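Local coordinates for superoxide dismutase (Clostridium difficile, PDB 4JZ2), which probably destroys superoxide radicals by converting them to hydrogen peroxide and oxygen at a metal site, occupied by cobalt in this structure, at residues A82-F87 with Q152-S157; L166-H171 with N182-N187. All coordinates share one frame; numbering follows the deposited sequence.

Contact 1. Residues A82-F87 with Q152-S157; sequences AYNHKF and QDSPVS. With CO (cobalt (II) ion), chain B.
Asn84 and Gln152 join the two domains of the iron/manganese superoxide dismutase fold beside its metal: the first sits on helix 72-90 of the alpha-hairpin domain, the second in the loop after strand 144-150 of the C-terminal domain. Asn84 ND2 donates to Gln152 OE1 at 3.1 Å. The bond is nearly straight (166°) and lies in the carbonyl plane of the glutamine, although the two amides are turned 44° against each other. The same ND2 makes a second, weak bond to Gln152 O. Gln152 OE1 also accepts from Trp133 NE1, and its NE2 meets Tyr38 OH, so both ends of the buried amide are held and its rotation is fixed. The other end of the asparagine amide is bridged by water: the molecule donates to Asn84 OD1 and lies 2.6 Å from Ser154 OG. That hydroxyl in turn accepts from Val156 N, closing an ST turn at the start of the 3-10 segment. Beyond it, Val156 CG2 packs obliquely on the Tyr83 ring, 3.8 Å from CZ. His85 binds cobalt through NE2, while its ND1 is hydrogen-bonded to Gly81 O. Gln152 NE2 reaches the edge of that imidazole, 3.4 Å from CE1, because the glutamine chain bends at chi2 (-57°), and from there it donates to the metal-bound water at 2.8 Å.

Contact 2. Residues L166-H171 with N182-N187; sequences LDVWEH and NEYIDN. With CO (cobalt (II) ion), chain B.
Strand 161-167 ends against the side of helix 181-188, with the backbones closest at Leu166 and Ile185, whose CA atoms are 8.0 Å apart. Tyr184 spans the gap. Its CG stands anti to the backbone N (chi1 167°), which carries the ring from the helix to the strand end, and OH donates to Asp167 O at 2.8 Å. The hydroxyl lies in the plane of that carbonyl, and the oxygen in turn sits at the ring edge in the plane of the ring. Leu166 runs antiparallel to the tyrosine side chain: its CD1 comes obliquely to the ring, 3.7 Å from CZ, while the leucine and Ile185 side chains cross at about a right angle, CD2 touching CG1. Val168 CG1 approaches the edge of the Tyr184 ring more loosely, and Phe88 of helix 72-90 packs on Leu166 and Tyr184.

In the iron/manganese superoxide dismutase fold the end of this strand and the residues just after it carry two of the protein's metal ligands, and both hold cobalt here: Asp167 through OD2 at 2.0 Å and His171 through NE2 at 2.2 Å. The tyrosine thus grips the backbone of a ligand residue. The carboxylate of Asp167 is held separately. Asp167 OD1 accepts from Trp169 N in an Asx turn, the N-H coming from above the carboxylate plane, and it takes a weak bond from the metal-bound water. That water lies over one face of the Trp169 indole, toward its rim, 3.0 Å above the plane. Trp169 CB lies over one face of the His171 ring, toward its rim. On the far side of the imidazole from the metal, His171 ND1 is hydrogen-bonded to Glu170 OE2 of the second subunit.

In the fold
From the N terminus, helix 24-46 supplies His30 before helix 72-90 brings His85 into contact 1. The chain then runs through helices 101-111 and 114-127 and two strands of the antiparallel sheet, and contact 1 closes this long loop by setting the link between strands 144-150 and 161-167 against helix 72-90. Strand 161-167 follows, and contact 2 closes a much shorter loop, through helix 174-177, onto helix 181-188. The two are in series, neither enclosing nor crossing the other. Their centres lie about 17 Å apart, yet they meet at the cobalt, where His85 joins Asp167 and His171; Gln152 also touches Trp169 nearby. Contact 1 ties the domains together; contact 2 lies within the C-terminal one.

Contact 1. Residues A82-F87 with Q152-S157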
loop_
_atom_site.group_PDB
_atom_site.type_symbol
_atom_site.label_atom_id
_atom_site.label_comp_id
_atom_site.label_asym_id
_atom_site.label_seq_id
_atom_site.Cartn_x
_atom_site.Cartn_y
_atom_site.Cartn_z
ATOM N N ALA A 82 5.239 -10.400 10.015
ATOM C CA ALA A 82 5.325 -11.800 10.416
ATOM C C ALA A 82 4.104 -12.186 11.244
ATOM O O ALA A 82 3.472 -13.215 10.999
ATOM C CB ALA A 82 6.603 -12.055 11.196
ATOM N N TYR A 83 3.747 -11.347 12.207
ATOM C CA TYR A 83 2.628 -11.675 13.086
ATOM C C TYR A 83 1.290 -11.619 12.345
ATOM O O TYR A 83 0.446 -12.505 12.496
ATOM C CB TYR A 83 2.597 -10.745 14.302
ATOM C CG TYR A 83 1.407 -11.002 15.197
ATOM C CD1 TYR A 83 1.492 -11.895 16.257
ATOM C CD2 TYR A 83 0.194 -10.366 14.966
ATOM C CE1 TYR A 83 0.403 -12.136 17.079
ATOM C CE2 TYR A 83 -0.902 -10.603 15.768
ATOM C CZ TYR A 83 -0.794 -11.489 16.825
ATOM O OH TYR A 83 -1.888 -11.723 17.620
ATOM N N ASN A 84 1.092 -10.571 11.554
ATOM C CA ASN A 84 -0.179 -10.374 10.865
ATOM C C ASN A 84 -0.447 -11.488 9.863
ATOM O O ASN A 84 -1.585 -11.906 9.692
ATOM C CB ASN A 84 -0.213 -9.027 10.126
ATOM C CG ASN A 84 -0.192 -7.841 11.069
ATOM O OD1 ASN A 84 -0.485 -7.980 12.250
ATOM N ND2 ASN A 84 0.155 -6.661 10.543
ATOM N N HIS A 85 0.597 -11.956 9.190
ATOM C CA HIS A 85 0.397 -12.981 8.173
ATOM C C HIS A 85 0.182 -14.360 8.791
ATOM O O HIS A 85 -0.680 -15.121 8.345
ATOM C CB HIS A 85 1.539 -12.973 7.152
ATOM C CG HIS A 85 1.449 -11.831 6.194
ATOM N ND1 HIS A 85 1.984 -10.586 6.470
ATOM C CD2 HIS A 85 0.833 -11.717 4.996
ATOM C CE1 HIS A 85 1.727 -9.770 5.465
ATOM N NE2 HIS A 85 1.032 -10.431 4.556
ATOM N N LYS A 86 0.958 -14.681 9.818
ATOM C CA LYS A 86 0.705 -15.910 10.552
ATOM C C LYS A 86 -0.761 -15.913 10.973
ATOM O O LYS A 86 -1.481 -16.896 10.754
ATOM C CB LYS A 86 1.597 -16.031 11.787
ATOM C CG LYS A 86 1.491 -17.414 12.425
ATOM C CD LYS A 86 1.817 -17.408 13.906
ATOM C CE LYS A 86 3.280 -17.149 14.160
ATOM N NZ LYS A 86 3.625 -17.378 15.597
ATOM N N PHE A 87 -1.197 -14.806 11.573
ATOM C CA PHE A 87 -2.580 -14.650 12.020
ATOM C C PHE A 87 -3.573 -14.812 10.873
ATOM O O PHE A 87 -4.599 -15.492 11.001
ATOM C CB PHE A 87 -2.794 -13.274 12.675
ATOM C CG PHE A 87 -4.193 -13.067 13.202
ATOM C CD1 PHE A 87 -4.485 -13.300 14.545
ATOM C CD2 PHE A 87 -5.217 -12.668 12.361
ATOM C CE1 PHE A 87 -5.764 -13.129 15.039
ATOM C CE2 PHE A 87 -6.508 -12.494 12.849
ATOM C CZ PHE A 87 -6.783 -12.729 14.192
ATOM N N GLN A 152 1.907 -2.615 8.123
ATOM C CA GLN A 152 1.897 -3.819 8.962
ATOM C C GLN A 152 1.716 -3.489 10.442
ATOM O O GLN A 152 2.083 -4.286 11.317
ATOM C CB GLN A 152 3.166 -4.657 8.764
ATOM C CG GLN A 152 3.330 -5.246 7.334
ATOM C CD GLN A 152 2.155 -6.118 6.894
ATOM O OE1 GLN A 152 1.331 -6.540 7.711
ATOM N NE2 GLN A 152 2.079 -6.397 5.590
ATOM N N ASP A 153 1.152 -2.322 10.733
ATOM C CA ASP A 153 0.862 -2.009 12.130
ATOM C C ASP A 153 -0.190 -3.002 12.637
ATOM O O ASP A 153 -0.960 -3.551 11.847
ATOM C CB ASP A 153 0.433 -0.554 12.292
ATOM C CG ASP A 153 1.583 0.423 12.006
ATOM O OD1 ASP A 153 2.741 -0.029 11.894
ATOM O OD2 ASP A 153 1.335 1.638 11.896
ATOM N N SER A 154 -0.197 -3.255 13.945
ATOM C CA SER A 154 -1.065 -4.279 14.527
ATOM C C SER A 154 -1.791 -3.785 15.770
ATOM O O SER A 154 -1.227 -3.023 16.553
ATOM C CB SER A 154 -0.238 -5.511 14.897
ATOM O OG SER A 154 -1.012 -6.398 15.683
ATOM N N PRO A 155 -3.041 -4.237 15.965
ATOM C CA PRO A 155 -3.848 -3.906 17.151
ATOM C C PRO A 155 -3.169 -4.358 18.441
ATOM O O PRO A 155 -3.421 -3.787 19.513
ATOM C CB PRO A 155 -5.132 -4.718 16.946
ATOM C CG PRO A 155 -5.207 -4.967 15.473
ATOM C CD PRO A 155 -3.775 -5.081 15.007
ATOM N N VAL A 156 -2.336 -5.387 18.335
ATOM C CA VAL A 156 -1.586 -5.893 19.482
ATOM C C VAL A 156 -0.762 -4.779 20.129
ATOM O O VAL A 156 -0.612 -4.729 21.355
ATOM C CB VAL A 156 -0.680 -7.060 19.085
ATOM C CG1 VAL A 156 0.323 -7.374 20.194
ATOM C CG2 VAL A 156 -1.530 -8.286 18.759
ATOM N N SER A 157 -0.259 -3.865 19.304
ATOM C CA SER A 157 0.529 -2.743 19.799
ATOM C C SER A 157 -0.316 -1.774 20.632
ATOM O O SER A 157 0.221 -0.961 21.382
ATOM C CB SER A 157 1.198 -2.009 18.631
ATOM O OG SER A 157 2.203 -2.830 18.042
HETATM CO CO CO B . -0.048 -9.628 2.944
HETATM O O HOH W 1 -2.337 -8.199 14.338
HETATM O O HOH W 2 0.031 -7.455 3.980
#

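Contact 2. Residues L166-H171 with N182-N187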
loop_
_atom_site.group_PDB
_atom_site.type_symbol
_atom_site.label_atom_id
_atom_site.label_comp_id
_atom_site.label_asym_id
_atom_site.label_seq_id
_atom_site.Cartn_x
_atom_site.Cartn_y
_atom_site.Cartn_z
ATOM N N LEU A 166 -8.419 -8.897 8.074
ATOM C CA LEU A 166 -8.340 -9.056 6.622
ATOM C C LEU A 166 -7.210 -8.200 6.056
ATOM O O LEU A 166 -7.166 -6.995 6.298
ATOM C CB LEU A 166 -9.664 -8.638 5.983
ATOM C CG LEU A 166 -9.752 -8.625 4.449
ATOM C CD1 LEU A 166 -9.400 -9.991 3.857
ATOM C CD2 LEU A 166 -11.140 -8.174 4.013
ATOM N N ASP A 167 -6.299 -8.838 5.326
ATOM C CA ASP A 167 -5.205 -8.166 4.627
ATOM C C ASP A 167 -5.764 -7.459 3.386
ATOM O O ASP A 167 -6.303 -8.119 2.488
ATOM C CB ASP A 167 -4.183 -9.229 4.212
ATOM C CG ASP A 167 -2.895 -8.651 3.670
ATOM O OD1 ASP A 167 -2.759 -7.413 3.548
ATOM O OD2 ASP A 167 -1.976 -9.456 3.363
ATOM N N VAL A 168 -5.678 -6.123 3.334
ATOM C CA VAL A 168 -6.100 -5.412 2.115
ATOM C C VAL A 168 -4.961 -4.710 1.382
ATOM O O VAL A 168 -5.190 -3.793 0.582
ATOM C CB VAL A 168 -7.305 -4.449 2.317
ATOM C CG1 VAL A 168 -8.553 -5.243 2.698
ATOM C CG2 VAL A 168 -6.973 -3.369 3.352
ATOM N N TRP A 169 -3.734 -5.144 1.654
ATOM C CA TRP A 169 -2.625 -4.831 0.762
ATOM C C TRP A 169 -3.050 -5.361 -0.606
ATOM O O TRP A 169 -3.693 -6.413 -0.692
ATOM C CB TRP A 169 -1.372 -5.564 1.204
ATOM C CG TRP A 169 -0.649 -4.927 2.381
ATOM C CD1 TRP A 169 -1.162 -4.667 3.629
ATOM C CD2 TRP A 169 0.709 -4.485 2.407
ATOM N NE1 TRP A 169 -0.192 -4.090 4.432
ATOM C CE2 TRP A 169 0.971 -3.970 3.696
ATOM C CE3 TRP A 169 1.748 -4.478 1.459
ATOM C CZ2 TRP A 169 2.211 -3.453 4.063
ATOM C CZ3 TRP A 169 2.985 -3.965 1.824
ATOM C CH2 TRP A 169 3.206 -3.456 3.116
ATOM N N GLU A 170 -2.682 -4.656 -1.672
ATOM C CA GLU A 170 -3.050 -5.093 -3.021
ATOM C C GLU A 170 -2.450 -6.460 -3.382
ATOM O O GLU A 170 -3.023 -7.193 -4.191
ATOM C CB GLU A 170 -2.684 -4.012 -4.060
ATOM C CG GLU A 170 -3.592 -2.775 -3.931
ATOM C CD GLU A 170 -3.139 -1.561 -4.751
ATOM O OE1 GLU A 170 -1.916 -1.329 -4.894
ATOM O OE2 GLU A 170 -4.022 -0.819 -5.224
ATOM N N HIS A 171 -1.309 -6.821 -2.802
ATOM C CA HIS A 171 -0.768 -8.147 -3.108
ATOM C C HIS A 171 -1.696 -9.299 -2.676
ATOM O O HIS A 171 -1.620 -10.412 -3.220
ATOM C CB HIS A 171 0.650 -8.342 -2.569
ATOM C CG HIS A 171 0.747 -8.359 -1.067
ATOM N ND1 HIS A 171 1.579 -7.514 -0.367
ATOM C CD2 HIS A 171 0.137 -9.143 -0.147
ATOM C CE1 HIS A 171 1.465 -7.765 0.928
ATOM N NE2 HIS A 171 0.607 -8.757 1.085
ATOM N N ASN A 182 -13.682 -4.568 -3.316
ATOM C CA ASN A 182 -15.015 -4.874 -2.818
ATOM C C ASN A 182 -15.385 -6.340 -3.025
ATOM O O ASN A 182 -15.982 -6.972 -2.147
ATOM C CB ASN A 182 -16.066 -3.966 -3.465
ATOM C CG ASN A 182 -16.264 -4.257 -4.953
ATOM O OD1 ASN A 182 -15.322 -4.202 -5.742
ATOM N ND2 ASN A 182 -17.499 -4.559 -5.340
ATOM N N GLU A 183 -15.032 -6.886 -4.183
ATOM C CA GLU A 183 -15.361 -8.279 -4.483
ATOM C C GLU A 183 -14.525 -9.232 -3.656
ATOM O O GLU A 183 -15.004 -10.272 -3.215
ATOM C CB GLU A 183 -15.178 -8.578 -5.968
ATOM C CG GLU A 183 -16.196 -7.859 -6.817
ATOM C CD GLU A 183 -16.032 -8.139 -8.298
ATOM O OE1 GLU A 183 -15.142 -8.946 -8.666
ATOM O OE2 GLU A 183 -16.794 -7.534 -9.084
ATOM N N TYR A 184 -13.264 -8.869 -3.460
ATOM C CA TYR A 184 -12.360 -9.632 -2.618
ATOM C C TYR A 184 -12.891 -9.730 -1.200
ATOM O O TYR A 184 -12.966 -10.820 -0.618
ATOM C CB TYR A 184 -11.002 -8.942 -2.614
ATOM C CG TYR A 184 -10.014 -9.404 -1.563
ATOM C CD1 TYR A 184 -9.570 -10.729 -1.509
ATOM C CD2 TYR A 184 -9.473 -8.488 -0.661
ATOM C CE1 TYR A 184 -8.635 -11.138 -0.549
ATOM C CE2 TYR A 184 -8.550 -8.868 0.281
ATOM C CZ TYR A 184 -8.126 -10.190 0.340
ATOM O OH TYR A 184 -7.189 -10.528 1.286
ATOM N N ILE A 185 -13.257 -8.580 -0.648
ATOM C CA ILE A 185 -13.753 -8.511 0.719
ATOM C C ILE A 185 -15.008 -9.364 0.889
ATOM O O ILE A 185 -15.115 -10.160 1.831
ATOM C CB ILE A 185 -14.037 -7.049 1.124
ATOM C CG1 ILE A 185 -12.735 -6.235 1.090
ATOM C CG2 ILE A 185 -14.700 -6.988 2.508
ATOM C CD1 ILE A 185 -12.933 -4.720 1.067
ATOM N N ASP A 186 -15.957 -9.198 -0.028
ATOM C CA ASP A 186 -17.196 -9.974 0.021
ATOM C C ASP A 186 -16.935 -11.480 -0.035
ATOM O O ASP A 186 -17.506 -12.251 0.737
ATOM C CB ASP A 186 -18.130 -9.572 -1.119
ATOM C CG ASP A 186 -19.553 -10.071 -0.904
ATOM O OD1 ASP A 186 -20.171 -9.704 0.128
ATOM O OD2 ASP A 186 -20.052 -10.829 -1.766
ATOM N N ASN A 187 -16.074 -11.901 -0.953
ATOM C CA ASN A 187 -15.738 -13.322 -1.080
ATOM C C ASN A 187 -15.005 -13.910 0.115
ATOM O O ASN A 187 -15.157 -15.095 0.423
ATOM C CB ASN A 187 -14.922 -13.571 -2.341
ATOM C CG ASN A 187 -15.791 -13.894 -3.532
ATOM O OD1 ASN A 187 -17.008 -14.025 -3.401
ATOM N ND2 ASN A 187 -15.180 -14.033 -4.695
HETATM CO CO CO B . -0.048 -9.628 2.944
HETATM O O HOH W 2 0.031 -7.455 3.980
#